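Local coordinates for protein putative methyltransferase from antibiotic biosynthesis pathway (Anabaena variabilis ATCC 29413, PDB 3EGE) that probably transfers methyl groups from S-adenosylmethionine to an acceptor substrate, as a putative methyltransferase of an antibiotic biosynthesis pathway, at residues 109-112 with 113-117; 155-158 with 159-162. All coordinates share one frame; numbering follows the deposited sequence.

Interaction 1: 109-112 with 113-117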
loop_
_atom_site.group_PDB
_atom_site.type_symbol
_atom_site.label_atom_id
_atom_site.label_comp_id
_atom_site.label_asym_id
_atom_site.label_seq_id
_atom_site.Cartn_x
_atom_site.Cartn_y
_atom_site.Cartn_z
ATOM N N HIS A 109 16.275 1.674 -5.453
ATOM C CA HIS A 109 17.042 0.479 -5.916
ATOM C C HIS A 109 16.327 -0.730 -5.342
ATOM O O HIS A 109 16.660 -1.207 -4.264
ATOM C CB HIS A 109 18.508 0.597 -5.490
ATOM C CG HIS A 109 19.183 1.828 -6.015
ATOM N ND1 HIS A 109 19.511 1.988 -7.344
ATOM C CD2 HIS A 109 19.565 2.969 -5.392
ATOM C CE1 HIS A 109 20.083 3.167 -7.512
ATOM N NE2 HIS A 109 20.128 3.782 -6.344
ATOM N N LEU A 110 15.296 -1.169 -6.059
ATOM C CA LEU A 110 14.391 -2.250 -5.625
ATOM C C LEU A 110 15.083 -3.590 -5.371
ATOM O O LEU A 110 14.748 -4.273 -4.410
ATOM C CB LEU A 110 13.228 -2.439 -6.617
ATOM C CG LEU A 110 12.024 -3.317 -6.222
ATOM C CD1 LEU A 110 11.381 -2.851 -4.913
ATOM C CD2 LEU A 110 10.993 -3.342 -7.355
ATOM N N GLU A 111 16.057 -3.928 -6.215
ATOM C CA GLU A 111 16.804 -5.173 -6.103
ATOM C C GLU A 111 17.603 -5.235 -4.804
ATOM O O GLU A 111 17.458 -6.174 -4.031
ATOM C CB GLU A 111 17.674 -5.369 -7.347
ATOM C CG GLU A 111 18.439 -6.701 -7.371
ATOM C CD GLU A 111 18.452 -7.399 -8.736
ATOM O OE1 GLU A 111 18.230 -6.734 -9.773
ATOM O OE2 GLU A 111 18.669 -8.641 -8.760
ATOM N N LYS A 112 18.400 -4.206 -4.552
ATOM C CA LYS A 112 19.169 -4.093 -3.307
ATOM C C LYS A 112 18.238 -4.077 -2.060
ATOM O O LYS A 112 18.593 -4.660 -1.028
ATOM C CB LYS A 112 20.080 -2.845 -3.355
ATOM C CG LYS A 112 20.976 -2.618 -2.123
ATOM C CD LYS A 112 22.091 -3.664 -1.975
ATOM C CE LYS A 112 22.678 -3.661 -0.565
ATOM N NZ LYS A 112 23.057 -2.286 -0.099
ATOM N N SER A 113 17.073 -3.421 -2.155
ATOM C CA SER A 113 16.071 -3.426 -1.067
ATOM C C SER A 113 15.563 -4.845 -0.772
ATOM O O SER A 113 15.410 -5.243 0.399
ATOM C CB SER A 113 14.900 -2.492 -1.363
ATOM O OG SER A 113 15.374 -1.166 -1.522
ATOM N N PHE A 114 15.351 -5.617 -1.837
ATOM C CA PHE A 114 14.973 -7.022 -1.707
ATOM C C PHE A 114 16.074 -7.853 -1.050
ATOM O O PHE A 114 15.787 -8.604 -0.118
ATOM C CB PHE A 114 14.546 -7.620 -3.043
ATOM C CG PHE A 114 13.204 -7.157 -3.548
ATOM C CD1 PHE A 114 12.226 -6.539 -2.727
ATOM C CD2 PHE A 114 12.844 -7.494 -4.845
ATOM C CE1 PHE A 114 10.976 -6.204 -3.235
ATOM C CE2 PHE A 114 11.595 -7.176 -5.353
ATOM C CZ PHE A 114 10.657 -6.541 -4.554
ATOM N N GLN A 115 17.315 -7.671 -1.517
ATOM C CA GLN A 115 18.513 -8.312 -0.933
ATOM C C GLN A 115 18.647 -7.999 0.551
ATOM O O GLN A 115 18.978 -8.895 1.339
ATOM C CB GLN A 115 19.785 -7.864 -1.659
ATOM C CG GLN A 115 19.866 -8.332 -3.094
ATOM C CD GLN A 115 20.911 -7.621 -3.918
ATOM O OE1 GLN A 115 21.803 -6.955 -3.389
ATOM N NE2 GLN A 115 20.815 -7.771 -5.229
ATOM N N GLU A 116 18.379 -6.734 0.907
ATOM C CA GLU A 116 18.354 -6.272 2.309
ATOM C C GLU A 116 17.293 -6.979 3.167
ATOM O O GLU A 116 17.558 -7.279 4.329
ATOM C CB GLU A 116 18.151 -4.733 2.402
ATOM C CG GLU A 116 19.365 -3.855 2.114
ATOM C CD GLU A 116 20.450 -4.011 3.156
ATOM O OE1 GLU A 116 21.295 -4.940 3.036
ATOM O OE2 GLU A 116 20.470 -3.197 4.094
HETATM N N MSE A 117 16.107 -7.220 2.609
HETATM C CA MSE A 117 15.046 -7.939 3.320
HETATM C C MSE A 117 15.471 -9.365 3.611
HETATM O O MSE A 117 15.294 -9.838 4.728
HETATM C CB MSE A 117 13.725 -7.951 2.546
HETATM C CG MSE A 117 13.091 -6.555 2.412
HETATM SE SE MSE A 117 11.570 -6.605 1.290
HETATM C CE MSE A 117 11.104 -4.635 1.259
#
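H109 and S113 make a helix-start contact, and from it helix 110-120 continues as a run of i to i+4 pairs within the beta-alpha-beta unit of strands 97-101 and 126-131. H109 is the N-cap residue, and its carbonyl oxygen takes two bonds from one residue: S113 N donates to H109 O at 3.1 Å, within the carbonyl plane, while S113 OG reaches H109 O at 3.0 Å from 45° above that plane. With OG turned beside its own backbone N (chi1 -60°), S113 can offer both donors to the same oxygen. One residue further on, the same spacing is used by apolar groups. L110 lays its isobutyl end over one face of the F114 ring, and the CD1 methyl of L110 forms a CH-pi contact 4.1 Å from the ring centroid of F114. The backbones of this pair are joined as well, F114 N donating to L110 O at 3.0 Å. On the flank facing helix 158-169, CG of E111 lies 3.4 Å from NE2 of Q115, with carboxylate and amide planes 65° apart; both polar ends bond to N168 of that helix. K112 and E116 are oppositely charged, yet NZ of K112 stays 4.5 Å from OE1 of E116, beyond a salt bridge; the lysine bonds instead to E86 O, and the glutamate forms a salt bridge with R119. The side chain of selenomethionine M117 touches strands 97-101 and 126-131, while F114 meets L128 of the latter and L164 and L165 of helix 158-169, so helix 110-120 packs both on the sheet and against its neighbour, helix 158-169.

Interaction 2: 155-158 with 159-162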
loop_
_atom_site.group_PDB
_atom_site.type_symbol
_atom_site.label_atom_id
_atom_site.label_comp_id
_atom_site.label_asym_id
_atom_site.label_seq_id
_atom_site.Cartn_x
_atom_site.Cartn_y
_atom_site.Cartn_z
ATOM N N PHE A 155 5.280 2.132 -12.323
ATOM C CA PHE A 155 5.877 1.004 -11.626
ATOM C C PHE A 155 5.874 -0.278 -12.465
ATOM O O PHE A 155 5.138 -0.375 -13.400
ATOM C CB PHE A 155 5.194 0.817 -10.254
ATOM C CG PHE A 155 5.935 -0.102 -9.312
ATOM C CD1 PHE A 155 7.335 0.018 -9.117
ATOM C CD2 PHE A 155 5.235 -1.060 -8.573
ATOM C CE1 PHE A 155 8.018 -0.853 -8.264
ATOM C CE2 PHE A 155 5.903 -1.897 -7.693
ATOM C CZ PHE A 155 7.302 -1.793 -7.545
ATOM N N LEU A 156 6.761 -1.211 -12.130
ATOM C CA LEU A 156 6.964 -2.465 -12.818
ATOM C C LEU A 156 5.774 -3.425 -12.874
ATOM O O LEU A 156 4.975 -3.487 -11.939
ATOM C CB LEU A 156 8.054 -3.278 -12.103
ATOM C CG LEU A 156 9.483 -2.791 -11.999
ATOM C CD1 LEU A 156 10.252 -3.774 -11.126
ATOM C CD2 LEU A 156 10.094 -2.647 -13.380
ATOM N N PRO A 157 5.670 -4.199 -13.972
ATOM C CA PRO A 157 4.705 -5.290 -14.036
ATOM C C PRO A 157 4.891 -6.305 -12.878
ATOM O O PRO A 157 6.022 -6.512 -12.415
ATOM C CB PRO A 157 5.049 -5.972 -15.369
ATOM C CG PRO A 157 5.578 -4.875 -16.197
ATOM C CD PRO A 157 6.395 -4.057 -15.248
ATOM N N LEU A 158 3.793 -6.929 -12.446
ATOM C CA LEU A 158 3.811 -7.884 -11.328
ATOM C C LEU A 158 4.830 -9.014 -11.526
ATOM O O LEU A 158 5.490 -9.411 -10.572
ATOM C CB LEU A 158 2.418 -8.492 -11.090
ATOM C CG LEU A 158 2.207 -9.213 -9.744
ATOM C CD1 LEU A 158 2.152 -8.194 -8.598
ATOM C CD2 LEU A 158 0.929 -10.041 -9.811
ATOM N N ASP A 159 4.947 -9.515 -12.753
ATOM C CA ASP A 159 5.909 -10.579 -13.083
ATOM C C ASP A 159 7.360 -10.164 -12.867
ATOM O O ASP A 159 8.143 -10.963 -12.364
ATOM C CB ASP A 159 5.683 -11.107 -14.523
ATOM C CG ASP A 159 4.416 -11.956 -14.649
ATOM O OD1 ASP A 159 3.820 -12.341 -13.600
ATOM O OD2 ASP A 159 4.017 -12.268 -15.812
ATOM N N GLU A 160 7.705 -8.926 -13.242
ATOM C CA GLU A 160 9.048 -8.376 -12.985
ATOM C C GLU A 160 9.313 -8.281 -11.474
ATOM O O GLU A 160 10.390 -8.672 -11.011
ATOM C CB GLU A 160 9.264 -7.020 -13.681
ATOM C CG GLU A 160 9.283 -7.173 -15.226
ATOM C CD GLU A 160 9.604 -5.880 -16.018
ATOM O OE1 GLU A 160 10.292 -4.978 -15.482
ATOM O OE2 GLU A 160 9.187 -5.793 -17.206
ATOM N N GLN A 161 8.304 -7.834 -10.723
ATOM C CA GLN A 161 8.394 -7.713 -9.262
ATOM C C GLN A 161 8.635 -9.076 -8.627
ATOM O O GLN A 161 9.567 -9.222 -7.805
ATOM C CB GLN A 161 7.132 -7.091 -8.653
ATOM C CG GLN A 161 6.827 -5.663 -9.086
ATOM C CD GLN A 161 5.535 -5.152 -8.473
ATOM O OE1 GLN A 161 5.351 -5.201 -7.252
ATOM N NE2 GLN A 161 4.642 -4.635 -9.313
ATOM N N ILE A 162 7.809 -10.052 -9.028
ATOM C CA ILE A 162 7.919 -11.434 -8.554
ATOM C C ILE A 162 9.319 -11.984 -8.854
ATOM O O ILE A 162 9.970 -12.532 -7.974
ATOM C CB ILE A 162 6.846 -12.365 -9.188
ATOM C CG1 ILE A 162 5.452 -12.017 -8.639
ATOM C CG2 ILE A 162 7.154 -13.872 -8.884
ATOM C CD1 ILE A 162 4.281 -12.648 -9.435
#
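NE2 of Q161 reaches back to the loop before its own helix, donating to L156 O at 2.9 Å and also to F131 O. The donor comes from above the carbonyl plane of L156, 37° out of it and not on a lone pair. Beyond CG the glutamine chain runs extended, with CG placed beside the backbone N (chi1 -63°), and this carries the amide from the first turn of helix 158-169 back past the P157 carbonyl and CB of L156 to the ring of F155. There CE2 of F155 approaches CD of Q161 at 3.4 Å, ring and amide planes standing 52° apart. At the helix start P157 is the N-cap residue, and its carbonyl receives the first i to i+4 bond, from Q161 N to P157 O at 3.1 Å. I162 N then bonds to L158 O at 2.9 Å, and their side chains follow suit, with CG of L158 4.0 Å from CD1 of I162. Away from this buried side, E160 lies alongside the proline ring, its CD 3.8 Å from CD of P157. OE1 of Q161 takes a bond with the hydroxyl of T130, and L158 N donates to OD2 of D132, so the helix start is tied to the end of strand 126-131. With both ends of its amide engaged, Q161 is a buried polar group whose hydrogen-bonding needs are met by backbone and hydroxyl, and its amide orientation is thereby well determined.

Going from the N terminus, the chain leaves strand 97-101, enters helix 110-120 through interaction 1, is carried back by that helix to the parallel strand 126-131, passes helix 146-153 and meets interaction 2 as it turns into helix 158-169. Each contact is local, closing only the first turns of a helix; the two follow in series and neither nest nor cross. They nonetheless touch in space, their centres about 14 Å apart: CD2 of L110 packs on CD1 of L156 at 3.9 Å and on CE1 of F155 at 4.0 Å. Together they illustrate how two helix starts, distant in sequence, can meet beside a methyltransferase sheet, both linked to strand 126-131, by packing in interaction 1 and by hydrogen bonds in interaction 2.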